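Local coordinates for hypothetical protein TT0907 (Thermus thermophilus, PDB 1WDI) that probably transfers and isomerises the ribose of S-adenosylmethionine onto the 7-aminomethyl-7-deazaguanine base of tRNA, giving epoxyqueuosine, at residues P54-V59 with G250-A255; F60-V65 with F206-V211; T259-L264 with K292-L297; T299-P304 with Y333-L338. All coordinates share one frame; numbering follows the deposited sequence.

Contacts 1 and 2 lie on one long strand, 57-73, and their centres are about 19 Å apart: contact 1 pairs its start with strand 253-256, contact 2 its continuation with strand 203-211. Contact 3 packs helix 258-266 against the segment leading into strand 296-300 of the same sheet; its centre is about 11 Å from that of contact 1 and about 14 Å from that of contact 2, and Val260 packs on Phe60 and Asn61. Contact 4 follows along strand 296-300, its centre about 18 Å from that of contact 3. A citrate, probably from the crystallisation liquor, has its nearest atoms about 3 Å from the Asn61 and Asn300 side chains and is hydrogen-bonded by Thr259, consistent with contacts 2, 3 and 4 bordering a common pocket.

Contact 1: P54-V59 with G250-A255; sequences PGDVLV and GRRVVA
Arg252 grips Asp56 side-on in a two-pronged salt bridge: NE reaches OD1 at 2.9 Å, almost straight at 175°, and NH2 reaches OD2 at 2.8 Å. Both oxygens are met on their syn sides, but the carboxylate and guanidinium planes are turned 38° apart. The two side chains run alongside each other, and the bend of Arg252 at chi3 (-63°) turns its NE-NH2 edge to the acid. A water 2.6 Å from Asp56 OD1 also takes the backbone N-H of Arg252, while Arg53 N holds OD2 and Phe51 O receives Arg252 NH2. A leucine in place of Arg252 would probably leave the buried Asp56 carboxylate without its positive mate and freer to turn. Arg251 reaches to the other side, its NH1 donating in the carbonyl plane to a lone pair of Gly55 O at 2.8 Å; the same nitrogen pairs with Glu203. The backbones join through hydrogen bonds from Val57 N to Arg252 O, Val254 N to Val57 O and Val59 N to Val254 O. Leu58 CD1 presses on Val254 CG1 at 3.4 Å, a tight fit, and on the opposite face Val59 CG2 meets Val253 CG1 at 4.1 Å. Val57, Leu58 and Val59 thus pair with Val253, Val254 and Ala255 as neighbouring parallel strands inside the large mixed sheet.

Contact 2: F60-V65 with F206-V211; sequences FNESKV and FLTLHV
The rings of Phe60 and Phe206 form an offset stack, centroids 4.9 Å apart and planes only 14° from parallel. Phe60 CD1 lies over one face of the Phe206 ring near its rim, and Phe60 CB comes within 3.6 Å of Phe206 CD2; beyond this pair, Phe189 meets the Phe60 ring edge-to-face. At the other end of the contact Lys64 O lies at the edge of the His210 imidazole. The rings belong to parallel strands of the mixed sheet, in register from Phe60-Phe206 to Val65-Val211 and twisted by 41°. The backbone ladder runs Leu207 N to Phe60 O, Glu62 N to Leu207 O, Lys64 N to Leu209 O and Val211 N to Lys64 O, with a weak rung of 3.5 Å from Leu209 N to Glu62 O. Glu62 CG sits between the backbone N and carbonyl carbon (chi1 48°), and its carboxylate comes across the Phe206 side chain, OE1 3.9 Å from Phe206 CB. On the other face Asn61 CB touches Leu207 CD1, the Asn61 side chain lies alongside that of Leu209, and helix 258-266 covers all three residues. Back on the Glu62 face, Lys64 CB presses on Thr208 CG2 at 3.3 Å, tighter than usual van der Waals contact.

Contact 3: T259-L264 with K292-L297; sequences TVVRAL and KVVDAL
Val261 overlaps two residues of 292-297 with its two methyls: CG1 lies 4.1 Å from Val294 CG2, and CG2 faces Leu297. It crosses both partners at about a right angle. This is helix-on-sheet packing: helix 258-266, which directly follows strand 253-256, lies against the sheet and meets the segment leading into strand 296-300, a parallel neighbour of 253-256. With CG anti to the carbonyl carbon (chi1 -67°), Leu264 sets CB 4.0 Å and CD1 4.1 Å from Val293 CG1, while Val293 CG2 comes to 3.8 Å from the backbone oxygen of Leu264. Val294 CG2 bridges the two helix residues, touching Val261 CA at 4.0 Å and, more distantly, Leu264 CD1. All five touching residues are buried, and the contacts between the segments are apolar apart from that carbonyl. The polar fixing comes from the next helix residue: the Glu265 carboxylate accepts the backbone N-H groups of Lys292, Val293 and Val294, holding the turn against the helix. Ala255 of strand 253-256 touches both Val261 and Val294. The tightest point is Val261 CG2 to Leu297 CD1, 3.4 Å, closer than usual for two methyls.

Contact 4: T299-P304 with Y333-L338; sequences TNFHLP and YRFYSL
The two backbones run at 90° to each other and are joined by a single direct hydrogen bond, Tyr336 N to Phe301 O at 3.0 Å, the donor lying in the carbonyl plane. A water extends the link, accepting from Phe301 N and donating to Tyr336 O at 2.7 Å. Phe301 carries the side-chain contact. Its CB lies 3.5 Å from Phe335 CD2, and its CG stands over one face of the Phe335 ring, offset toward the rim; the ring planes are inclined at 46°. Phe301 CE1 lies 3.6 Å from Tyr333 CD2, the two rings again oblique, with planes 52° apart. Phe301, Tyr333 and Phe335 thus make an aromatic cluster between segment 299-304, which continues from strand 296-300, and the loop leading to strand 341-344, covered by Ala328 of helix 318-330 and Met30 of strand 28-32. An alanine in place of Phe301 would probably open a gap between Tyr333 and Phe335 and leave both rings freer to shift. Tyr333 OH is held by His42. At the partly exposed margin Leu303 CD1 comes 3.6 Å from Tyr336 CE1, crossing the ring obliquely. Asn300 pairs its OD1 with His188 and its backbone N with a bound citrate, probably from the crystallisation liquor, while the neighbouring Thr299 OG1 receives His302 NE2 at 2.8 Å and also bonds the citrate.

Contact 1: P54-V59 with G250-A255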
loop_
_atom_site.group_PDB
_atom_site.type_symbol
_atom_site.label_atom_id
_atom_site.label_comp_id
_atom_site.label_asym_id
_atom_site.label_seq_id
_atom_site.Cartn_x
_atom_site.Cartn_y
_atom_site.Cartn_z
ATOM N N PRO A 54 -1.818 16.818 -19.076
ATOM C CA PRO A 54 -1.812 17.890 -18.079
ATOM C C PRO A 54 -3.166 17.998 -17.390
ATOM O O PRO A 54 -4.207 18.015 -18.044
ATOM C CB PRO A 54 -1.443 19.133 -18.897
ATOM C CG PRO A 54 -1.892 18.788 -20.295
ATOM C CD PRO A 54 -1.497 17.335 -20.419
ATOM N N GLY A 55 -3.149 18.056 -16.064
ATOM C CA GLY A 55 -4.401 18.143 -15.339
ATOM C C GLY A 55 -4.737 16.828 -14.665
ATOM O O GLY A 55 -5.510 16.809 -13.713
ATOM N N ASP A 56 -4.179 15.724 -15.162
ATOM C CA ASP A 56 -4.426 14.433 -14.529
ATOM C C ASP A 56 -3.906 14.548 -13.102
ATOM O O ASP A 56 -2.912 15.229 -12.846
ATOM C CB ASP A 56 -3.659 13.300 -15.223
ATOM C CG ASP A 56 -4.362 12.774 -16.461
ATOM O OD1 ASP A 56 -5.579 13.001 -16.619
ATOM O OD2 ASP A 56 -3.689 12.105 -17.269
ATOM N N VAL A 57 -4.587 13.897 -12.170
ATOM C CA VAL A 57 -4.155 13.914 -10.784
ATOM C C VAL A 57 -3.711 12.502 -10.430
ATOM O O VAL A 57 -4.527 11.577 -10.359
ATOM C CB VAL A 57 -5.287 14.336 -9.829
ATOM C CG1 VAL A 57 -4.777 14.324 -8.392
ATOM C CG2 VAL A 57 -5.787 15.720 -10.199
ATOM N N LEU A 58 -2.410 12.348 -10.220
ATOM C CA LEU A 58 -1.822 11.061 -9.877
ATOM C C LEU A 58 -1.712 10.992 -8.352
ATOM O O LEU A 58 -1.018 11.800 -7.731
ATOM C CB LEU A 58 -0.445 10.957 -10.534
ATOM C CG LEU A 58 0.170 9.607 -10.908
ATOM C CD1 LEU A 58 -0.823 8.760 -11.687
ATOM C CD2 LEU A 58 1.420 9.860 -11.748
ATOM N N VAL A 59 -2.411 10.034 -7.755
ATOM C CA VAL A 59 -2.412 9.871 -6.305
ATOM C C VAL A 59 -1.659 8.606 -5.883
ATOM O O VAL A 59 -1.981 7.499 -6.332
ATOM C CB VAL A 59 -3.869 9.812 -5.758
ATOM C CG1 VAL A 59 -3.867 9.766 -4.238
ATOM C CG2 VAL A 59 -4.649 11.025 -6.235
ATOM N N GLY A 250 -13.872 17.844 -14.106
ATOM C CA GLY A 250 -13.798 16.790 -15.103
ATOM C C GLY A 250 -12.405 16.255 -15.398
ATOM O O GLY A 250 -12.191 15.632 -16.438
ATOM N N ARG A 251 -11.452 16.497 -14.499
ATOM C CA ARG A 251 -10.089 16.004 -14.690
ATOM C C ARG A 251 -9.929 14.612 -14.059
ATOM O O ARG A 251 -10.570 14.296 -13.061
ATOM C CB ARG A 251 -9.083 17.000 -14.100
ATOM C CG ARG A 251 -9.044 18.332 -14.869
ATOM C CD ARG A 251 -7.931 19.275 -14.391
ATOM N NE ARG A 251 -8.199 19.907 -13.099
ATOM C CZ ARG A 251 -7.545 19.636 -11.972
ATOM N NH1 ARG A 251 -6.570 18.736 -11.954
ATOM N NH2 ARG A 251 -7.856 20.281 -10.855
ATOM N N ARG A 252 -9.076 13.781 -14.646
ATOM C CA ARG A 252 -8.886 12.416 -14.157
ATOM C C ARG A 252 -8.093 12.241 -12.872
ATOM O O ARG A 252 -7.058 12.876 -12.669
ATOM C CB ARG A 252 -8.224 11.554 -15.235
ATOM C CG ARG A 252 -8.973 11.524 -16.554
ATOM C CD ARG A 252 -8.367 10.502 -17.494
ATOM N NE ARG A 252 -6.983 10.817 -17.856
ATOM C CZ ARG A 252 -6.285 10.144 -18.767
ATOM N NH1 ARG A 252 -6.846 9.121 -19.401
ATOM N NH2 ARG A 252 -5.035 10.497 -19.057
ATOM N N VAL A 253 -8.600 11.365 -12.007
ATOM C CA VAL A 253 -7.925 11.029 -10.766
ATOM C C VAL A 253 -7.357 9.642 -11.058
ATOM O O VAL A 253 -8.107 8.683 -11.268
ATOM C CB VAL A 253 -8.910 10.973 -9.577
ATOM C CG1 VAL A 253 -8.188 10.508 -8.320
ATOM C CG2 VAL A 253 -9.510 12.352 -9.346
ATOM N N VAL A 254 -6.032 9.555 -11.109
ATOM C CA VAL A 254 -5.337 8.311 -11.419
ATOM C C VAL A 254 -4.708 7.713 -10.171
ATOM O O VAL A 254 -3.817 8.305 -9.562
ATOM C CB VAL A 254 -4.234 8.561 -12.481
ATOM C CG1 VAL A 254 -3.633 7.237 -12.939
ATOM C CG2 VAL A 254 -4.829 9.323 -13.671
ATOM N N ALA A 255 -5.174 6.530 -9.796
ATOM C CA ALA A 255 -4.666 5.869 -8.607
ATOM C C ALA A 255 -3.422 5.057 -8.894
ATOM O O ALA A 255 -3.351 4.330 -9.885
ATOM C CB ALA A 255 -5.751 4.957 -8.010
HETATM O O HOH W 1 -7.454 14.825 -16.710
#

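Contact 2: F60-V65 with F206-V211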
loop_
_atom_site.group_PDB
_atom_site.type_symbol
_atom_site.label_atom_id
_atom_site.label_comp_id
_atom_site.label_asym_id
_atom_site.label_seq_id
_atom_site.Cartn_x
_atom_site.Cartn_y
_atom_site.Cartn_z
ATOM N N PHE A 60 -0.658 8.793 -5.023
ATOM C CA PHE A 60 0.175 7.709 -4.506
ATOM C C PHE A 60 -0.064 7.545 -3.017
ATOM O O PHE A 60 -0.727 8.362 -2.378
ATOM C CB PHE A 60 1.675 8.021 -4.631
ATOM C CG PHE A 60 2.134 8.370 -6.015
ATOM C CD1 PHE A 60 1.860 9.620 -6.563
ATOM C CD2 PHE A 60 2.895 7.469 -6.747
ATOM C CE1 PHE A 60 2.349 9.967 -7.824
ATOM C CE2 PHE A 60 3.387 7.808 -8.016
ATOM C CZ PHE A 60 3.113 9.058 -8.548
ATOM N N ASN A 61 0.519 6.494 -2.461
ATOM C CA ASN A 61 0.429 6.275 -1.033
ATOM C C ASN A 61 1.860 6.234 -0.507
ATOM O O ASN A 61 2.743 5.640 -1.123
ATOM C CB ASN A 61 -0.296 4.961 -0.722
ATOM C CG ASN A 61 0.652 3.798 -0.523
ATOM O OD1 ASN A 61 1.340 3.709 0.497
ATOM N ND2 ASN A 61 0.696 2.894 -1.499
ATOM N N GLU A 62 2.101 6.910 0.605
ATOM C CA GLU A 62 3.419 6.885 1.221
ATOM C C GLU A 62 3.181 6.385 2.632
ATOM O O GLU A 62 2.453 7.006 3.402
ATOM C CB GLU A 62 4.063 8.276 1.241
ATOM C CG GLU A 62 3.179 9.399 1.752
ATOM C CD GLU A 62 3.939 10.707 1.910
ATOM O OE1 GLU A 62 4.762 11.036 1.026
ATOM O OE2 GLU A 62 3.711 11.410 2.914
ATOM N N SER A 63 3.773 5.243 2.954
ATOM C CA SER A 63 3.610 4.648 4.272
ATOM C C SER A 63 4.221 5.492 5.378
ATOM O O SER A 63 5.330 6.010 5.241
ATOM C CB SER A 63 4.232 3.248 4.298
ATOM O OG SER A 63 3.516 2.359 3.457
ATOM N N LYS A 64 3.479 5.635 6.469
ATOM C CA LYS A 64 3.943 6.390 7.624
ATOM C C LYS A 64 3.897 5.444 8.815
ATOM O O LYS A 64 2.852 4.865 9.126
ATOM C CB LYS A 64 3.043 7.596 7.883
ATOM C CG LYS A 64 3.427 8.411 9.106
ATOM C CD LYS A 64 2.428 9.533 9.343
ATOM C CE LYS A 64 2.781 10.348 10.576
ATOM N NZ LYS A 64 1.803 11.455 10.794
ATOM N N VAL A 65 5.038 5.279 9.473
ATOM C CA VAL A 65 5.115 4.388 10.615
ATOM C C VAL A 65 4.529 5.015 11.869
ATOM O O VAL A 65 4.777 6.182 12.175
ATOM C CB VAL A 65 6.578 3.970 10.899
ATOM C CG1 VAL A 65 6.636 3.059 12.118
ATOM C CG2 VAL A 65 7.157 3.261 9.683
ATOM N N PHE A 206 -0.022 12.757 -2.599
ATOM C CA PHE A 206 0.244 11.620 -1.726
ATOM C C PHE A 206 -0.646 11.522 -0.480
ATOM O O PHE A 206 -0.747 12.473 0.305
ATOM C CB PHE A 206 1.708 11.643 -1.259
ATOM C CG PHE A 206 2.717 11.602 -2.382
ATOM C CD1 PHE A 206 2.917 12.710 -3.204
ATOM C CD2 PHE A 206 3.478 10.461 -2.605
ATOM C CE1 PHE A 206 3.861 12.680 -4.230
ATOM C CE2 PHE A 206 4.427 10.418 -3.629
ATOM C CZ PHE A 206 4.619 11.531 -4.443
ATOM N N LEU A 207 -1.300 10.376 -0.305
ATOM C CA LEU A 207 -2.100 10.165 0.896
ATOM C C LEU A 207 -1.244 9.253 1.774
ATOM O O LEU A 207 -0.228 8.714 1.316
ATOM C CB LEU A 207 -3.456 9.523 0.575
ATOM C CG LEU A 207 -3.555 8.257 -0.280
ATOM C CD1 LEU A 207 -3.138 7.033 0.518
ATOM C CD2 LEU A 207 -4.992 8.116 -0.753
ATOM N N THR A 208 -1.648 9.072 3.023
ATOM C CA THR A 208 -0.865 8.269 3.952
ATOM C C THR A 208 -1.474 6.949 4.405
ATOM O O THR A 208 -2.626 6.895 4.823
ATOM C CB THR A 208 -0.555 9.083 5.228
ATOM O OG1 THR A 208 -0.000 10.354 4.867
ATOM C CG2 THR A 208 0.424 8.341 6.104
ATOM N N LEU A 209 -0.684 5.885 4.326
ATOM C CA LEU A 209 -1.117 4.578 4.798
ATOM C C LEU A 209 -0.412 4.410 6.146
ATOM O O LEU A 209 0.813 4.493 6.215
ATOM C CB LEU A 209 -0.662 3.461 3.850
ATOM C CG LEU A 209 -0.889 2.045 4.397
ATOM C CD1 LEU A 209 -2.382 1.796 4.572
ATOM C CD2 LEU A 209 -0.282 1.013 3.463
ATOM N N HIS A 210 -1.172 4.205 7.216
ATOM C CA HIS A 210 -0.556 4.028 8.531
ATOM C C HIS A 210 -0.083 2.591 8.712
ATOM O O HIS A 210 -0.846 1.654 8.493
ATOM C CB HIS A 210 -1.543 4.371 9.654
ATOM C CG HIS A 210 -1.956 5.810 9.681
ATOM N ND1 HIS A 210 -1.058 6.845 9.547
ATOM C CD2 HIS A 210 -3.168 6.384 9.864
ATOM C CE1 HIS A 210 -1.697 7.997 9.647
ATOM N NE2 HIS A 210 -2.979 7.745 9.840
ATOM N N VAL A 211 1.178 2.423 9.098
ATOM C CA VAL A 211 1.743 1.096 9.328
ATOM C C VAL A 211 2.554 1.130 10.615
ATOM O O VAL A 211 2.754 2.192 11.202
ATOM C CB VAL A 211 2.690 0.652 8.183
ATOM C CG1 VAL A 211 1.983 0.770 6.838
ATOM C CG2 VAL A 211 3.969 1.480 8.208
#

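Contact 3: T259-L264 with K292-L297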
loop_
_atom_site.group_PDB
_atom_site.type_symbol
_atom_site.label_atom_id
_atom_site.label_comp_id
_atom_site.label_asym_id
_atom_site.label_seq_id
_atom_site.Cartn_x
_atom_site.Cartn_y
_atom_site.Cartn_z
ATOM N N THR A 259 -4.001 0.339 -2.783
ATOM C CA THR A 259 -4.085 0.906 -1.447
ATOM C C THR A 259 -4.697 2.289 -1.605
ATOM O O THR A 259 -5.582 2.678 -0.845
ATOM C CB THR A 259 -2.694 1.001 -0.811
ATOM O OG1 THR A 259 -2.134 -0.314 -0.740
ATOM C CG2 THR A 259 -2.781 1.583 0.599
ATOM N N VAL A 260 -4.233 3.020 -2.615
ATOM C CA VAL A 260 -4.767 4.345 -2.902
ATOM C C VAL A 260 -6.238 4.205 -3.297
ATOM O O VAL A 260 -7.083 4.992 -2.874
ATOM C CB VAL A 260 -4.009 5.016 -4.064
ATOM C CG1 VAL A 260 -4.873 6.096 -4.686
ATOM C CG2 VAL A 260 -2.688 5.609 -3.556
ATOM N N VAL A 261 -6.543 3.210 -4.123
ATOM C CA VAL A 261 -7.930 3.001 -4.536
ATOM C C VAL A 261 -8.835 2.813 -3.306
ATOM O O VAL A 261 -9.844 3.499 -3.152
ATOM C CB VAL A 261 -8.074 1.747 -5.425
ATOM C CG1 VAL A 261 -9.549 1.458 -5.678
ATOM C CG2 VAL A 261 -7.327 1.946 -6.750
ATOM N N ARG A 262 -8.457 1.886 -2.432
ATOM C CA ARG A 262 -9.252 1.592 -1.239
ATOM C C ARG A 262 -9.421 2.802 -0.323
ATOM O O ARG A 262 -10.498 3.028 0.222
ATOM C CB ARG A 262 -8.613 0.436 -0.459
ATOM C CG ARG A 262 -8.566 -0.885 -1.225
ATOM C CD ARG A 262 -7.708 -1.913 -0.498
ATOM N NE ARG A 262 -8.195 -2.164 0.854
ATOM C CZ ARG A 262 -7.607 -2.975 1.727
ATOM N NH1 ARG A 262 -6.500 -3.625 1.392
ATOM N NH2 ARG A 262 -8.128 -3.137 2.937
ATOM N N ALA A 263 -8.358 3.581 -0.154
ATOM C CA ALA A 263 -8.433 4.754 0.703
ATOM C C ALA A 263 -9.352 5.818 0.108
ATOM O O ALA A 263 -10.249 6.311 0.792
ATOM C CB ALA A 263 -7.037 5.324 0.945
ATOM N N LEU A 264 -9.148 6.163 -1.164
ATOM C CA LEU A 264 -9.984 7.178 -1.813
ATOM C C LEU A 264 -11.465 6.791 -1.852
ATOM O O LEU A 264 -12.335 7.598 -1.515
ATOM C CB LEU A 264 -9.493 7.458 -3.239
ATOM C CG LEU A 264 -8.122 8.136 -3.387
ATOM C CD1 LEU A 264 -7.763 8.272 -4.875
ATOM C CD2 LEU A 264 -8.165 9.518 -2.726
ATOM N N LYS A 292 -16.380 5.788 -7.319
ATOM C CA LYS A 292 -16.820 7.169 -7.189
ATOM C C LYS A 292 -15.682 8.186 -7.309
ATOM O O LYS A 292 -15.926 9.377 -7.508
ATOM C CB LYS A 292 -17.523 7.351 -5.835
ATOM C CG LYS A 292 -18.842 6.587 -5.706
ATOM C CD LYS A 292 -19.872 7.163 -6.666
ATOM C CE LYS A 292 -21.214 6.466 -6.562
ATOM N NZ LYS A 292 -22.197 7.098 -7.491
ATOM N N VAL A 293 -14.447 7.721 -7.195
ATOM C CA VAL A 293 -13.300 8.623 -7.269
ATOM C C VAL A 293 -12.262 8.255 -8.328
ATOM O O VAL A 293 -11.865 9.094 -9.129
ATOM C CB VAL A 293 -12.574 8.693 -5.907
ATOM C CG1 VAL A 293 -11.439 9.729 -5.963
ATOM C CG2 VAL A 293 -13.581 9.032 -4.805
ATOM N N VAL A 294 -11.825 6.999 -8.318
ATOM C CA VAL A 294 -10.802 6.533 -9.246
ATOM C C VAL A 294 -11.251 6.453 -10.704
ATOM O O VAL A 294 -12.211 5.748 -11.025
ATOM C CB VAL A 294 -10.276 5.147 -8.803
ATOM C CG1 VAL A 294 -9.151 4.682 -9.730
ATOM C CG2 VAL A 294 -9.796 5.225 -7.352
ATOM N N ASP A 295 -10.544 7.172 -11.578
ATOM C CA ASP A 295 -10.855 7.186 -13.015
ATOM C C ASP A 295 -9.913 6.295 -13.822
ATOM O O ASP A 295 -10.230 5.899 -14.946
ATOM C CB ASP A 295 -10.771 8.610 -13.582
ATOM C CG ASP A 295 -11.774 9.556 -12.951
ATOM O OD1 ASP A 295 -12.989 9.262 -13.010
ATOM O OD2 ASP A 295 -11.346 10.593 -12.397
ATOM N N ALA A 296 -8.746 5.999 -13.259
ATOM C CA ALA A 296 -7.762 5.156 -13.935
ATOM C C ALA A 296 -6.925 4.500 -12.860
ATOM O O ALA A 296 -6.780 5.050 -11.773
ATOM C CB ALA A 296 -6.876 5.997 -14.869
ATOM N N LEU A 297 -6.361 3.338 -13.163
ATOM C CA LEU A 297 -5.578 2.612 -12.174
ATOM C C LEU A 297 -4.258 2.056 -12.684
ATOM O O LEU A 297 -4.223 1.360 -13.697
ATOM C CB LEU A 297 -6.407 1.447 -11.609
ATOM C CG LEU A 297 -5.713 0.492 -10.630
ATOM C CD1 LEU A 297 -5.297 1.256 -9.376
ATOM C CD2 LEU A 297 -6.667 -0.647 -10.248
#

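Contact 4: T299-P304 with Y333-L338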
loop_
_atom_site.group_PDB
_atom_site.type_symbol
_atom_site.label_atom_id
_atom_site.label_comp_id
_atom_site.label_asym_id
_atom_site.label_seq_id
_atom_site.Cartn_x
_atom_site.Cartn_y
_atom_site.Cartn_z
ATOM N N THR A 299 -1.440 -0.387 -11.476
ATOM C CA THR A 299 -1.297 -1.410 -10.448
ATOM C C THR A 299 -0.477 -2.599 -10.947
ATOM O O THR A 299 -0.281 -2.772 -12.152
ATOM C CB THR A 299 -2.712 -1.891 -10.006
ATOM O OG1 THR A 299 -2.612 -2.807 -8.907
ATOM C CG2 THR A 299 -3.418 -2.568 -11.163
ATOM N N ASN A 300 0.003 -3.423 -10.027
ATOM C CA ASN A 300 0.786 -4.590 -10.425
ATOM C C ASN A 300 -0.110 -5.680 -10.997
ATOM O O ASN A 300 -1.333 -5.529 -11.075
ATOM C CB ASN A 300 1.541 -5.188 -9.229
ATOM C CG ASN A 300 2.592 -4.254 -8.661
ATOM O OD1 ASN A 300 3.159 -3.428 -9.368
ATOM N ND2 ASN A 300 2.874 -4.407 -7.374
ATOM N N PHE A 301 0.521 -6.776 -11.405
ATOM C CA PHE A 301 -0.190 -7.944 -11.907
ATOM C C PHE A 301 -0.347 -8.817 -10.660
ATOM O O PHE A 301 0.642 -9.249 -10.057
ATOM C CB PHE A 301 0.630 -8.672 -12.978
ATOM C CG PHE A 301 0.569 -8.020 -14.340
ATOM C CD1 PHE A 301 1.560 -7.126 -14.750
ATOM C CD2 PHE A 301 -0.491 -8.293 -15.206
ATOM C CE1 PHE A 301 1.496 -6.512 -16.005
ATOM C CE2 PHE A 301 -0.566 -7.683 -16.464
ATOM C CZ PHE A 301 0.431 -6.790 -16.862
ATOM N N HIS A 302 -1.590 -9.059 -10.273
ATOM C CA HIS A 302 -1.882 -9.824 -9.066
ATOM C C HIS A 302 -2.076 -11.326 -9.278
ATOM O O HIS A 302 -2.418 -11.780 -10.369
ATOM C CB HIS A 302 -3.111 -9.207 -8.397
ATOM C CG HIS A 302 -3.035 -7.715 -8.287
ATOM N ND1 HIS A 302 -2.069 -7.072 -7.543
ATOM C CD2 HIS A 302 -3.774 -6.739 -8.867
ATOM C CE1 HIS A 302 -2.216 -5.765 -7.668
ATOM N NE2 HIS A 302 -3.244 -5.536 -8.467
ATOM N N LEU A 303 -1.850 -12.084 -8.209
ATOM C CA LEU A 303 -1.963 -13.537 -8.226
ATOM C C LEU A 303 -3.373 -14.042 -8.494
ATOM O O LEU A 303 -4.358 -13.356 -8.218
ATOM C CB LEU A 303 -1.488 -14.115 -6.889
ATOM C CG LEU A 303 -0.055 -13.835 -6.434
ATOM C CD1 LEU A 303 0.165 -14.492 -5.076
ATOM C CD2 LEU A 303 0.941 -14.364 -7.459
ATOM N N PRO A 304 -3.484 -15.269 -9.028
ATOM C CA PRO A 304 -4.778 -15.888 -9.335
ATOM C C PRO A 304 -5.609 -15.994 -8.057
ATOM O O PRO A 304 -5.064 -16.222 -6.985
ATOM C CB PRO A 304 -4.386 -17.270 -9.861
ATOM C CG PRO A 304 -3.024 -17.055 -10.433
ATOM C CD PRO A 304 -2.375 -16.161 -9.407
ATOM N N TYR A 333 5.075 -11.258 -19.443
ATOM C CA TYR A 333 5.150 -10.265 -18.369
ATOM C C TYR A 333 5.540 -10.942 -17.065
ATOM O O TYR A 333 5.296 -12.135 -16.884
ATOM C CB TYR A 333 3.806 -9.563 -18.152
ATOM C CG TYR A 333 3.487 -8.485 -19.154
ATOM C CD1 TYR A 333 3.074 -8.802 -20.451
ATOM C CD2 TYR A 333 3.598 -7.139 -18.807
ATOM C CE1 TYR A 333 2.776 -7.800 -21.374
ATOM C CE2 TYR A 333 3.306 -6.133 -19.723
ATOM C CZ TYR A 333 2.893 -6.472 -21.002
ATOM O OH TYR A 333 2.590 -5.474 -21.898
ATOM N N ARG A 334 6.143 -10.178 -16.162
ATOM C CA ARG A 334 6.532 -10.699 -14.857
ATOM C C ARG A 334 5.428 -10.279 -13.882
ATOM O O ARG A 334 4.867 -9.187 -14.005
ATOM C CB ARG A 334 7.896 -10.131 -14.442
ATOM C CG ARG A 334 9.056 -10.596 -15.335
ATOM C CD ARG A 334 10.338 -9.826 -15.019
ATOM N NE ARG A 334 10.062 -8.394 -15.019
ATOM C CZ ARG A 334 10.241 -7.590 -13.975
ATOM N NH1 ARG A 334 10.715 -8.073 -12.831
ATOM N NH2 ARG A 334 9.908 -6.306 -14.066
ATOM N N PHE A 335 5.113 -11.153 -12.930
ATOM C CA PHE A 335 4.038 -10.908 -11.974
ATOM C C PHE A 335 4.452 -10.652 -10.530
ATOM O O PHE A 335 5.599 -10.867 -10.142
ATOM C CB PHE A 335 3.056 -12.086 -11.999
ATOM C CG PHE A 335 2.285 -12.210 -13.285
ATOM C CD1 PHE A 335 2.948 -12.366 -14.500
ATOM C CD2 PHE A 335 0.897 -12.153 -13.281
ATOM C CE1 PHE A 335 2.233 -12.458 -15.692
ATOM C CE2 PHE A 335 0.174 -12.243 -14.466
ATOM C CZ PHE A 335 0.841 -12.396 -15.676
ATOM N N TYR A 336 3.484 -10.183 -9.747
ATOM C CA TYR A 336 3.659 -9.900 -8.327
ATOM C C TYR A 336 4.430 -8.621 -8.016
ATOM O O TYR A 336 4.705 -7.812 -8.903
ATOM C CB TYR A 336 4.313 -11.098 -7.623
ATOM C CG TYR A 336 3.883 -11.266 -6.179
ATOM C CD1 TYR A 336 2.530 -11.325 -5.839
ATOM C CD2 TYR A 336 4.822 -11.375 -5.155
ATOM C CE1 TYR A 336 2.123 -11.488 -4.515
ATOM C CE2 TYR A 336 4.426 -11.539 -3.827
ATOM C CZ TYR A 336 3.074 -11.595 -3.517
ATOM O OH TYR A 336 2.671 -11.762 -2.214
ATOM N N SER A 337 4.768 -8.464 -6.737
ATOM C CA SER A 337 5.458 -7.297 -6.184
ATOM C C SER A 337 6.651 -6.706 -6.921
ATOM O O SER A 337 6.798 -5.484 -6.990
ATOM C CB SER A 337 5.882 -7.606 -4.747
ATOM O OG SER A 337 4.800 -8.165 -4.025
ATOM N N LEU A 338 7.521 -7.560 -7.444
ATOM C CA LEU A 338 8.703 -7.073 -8.149
ATOM C C LEU A 338 8.523 -7.169 -9.658
ATOM O O LEU A 338 9.460 -6.924 -10.421
ATOM C CB LEU A 338 9.929 -7.888 -7.720
ATOM C CG LEU A 338 10.247 -7.876 -6.218
ATOM C CD1 LEU A 338 11.393 -8.836 -5.922
ATOM C CD2 LEU A 338 10.603 -6.463 -5.779
HETATM O O HOH W 2 3.399 -7.446 -11.254
#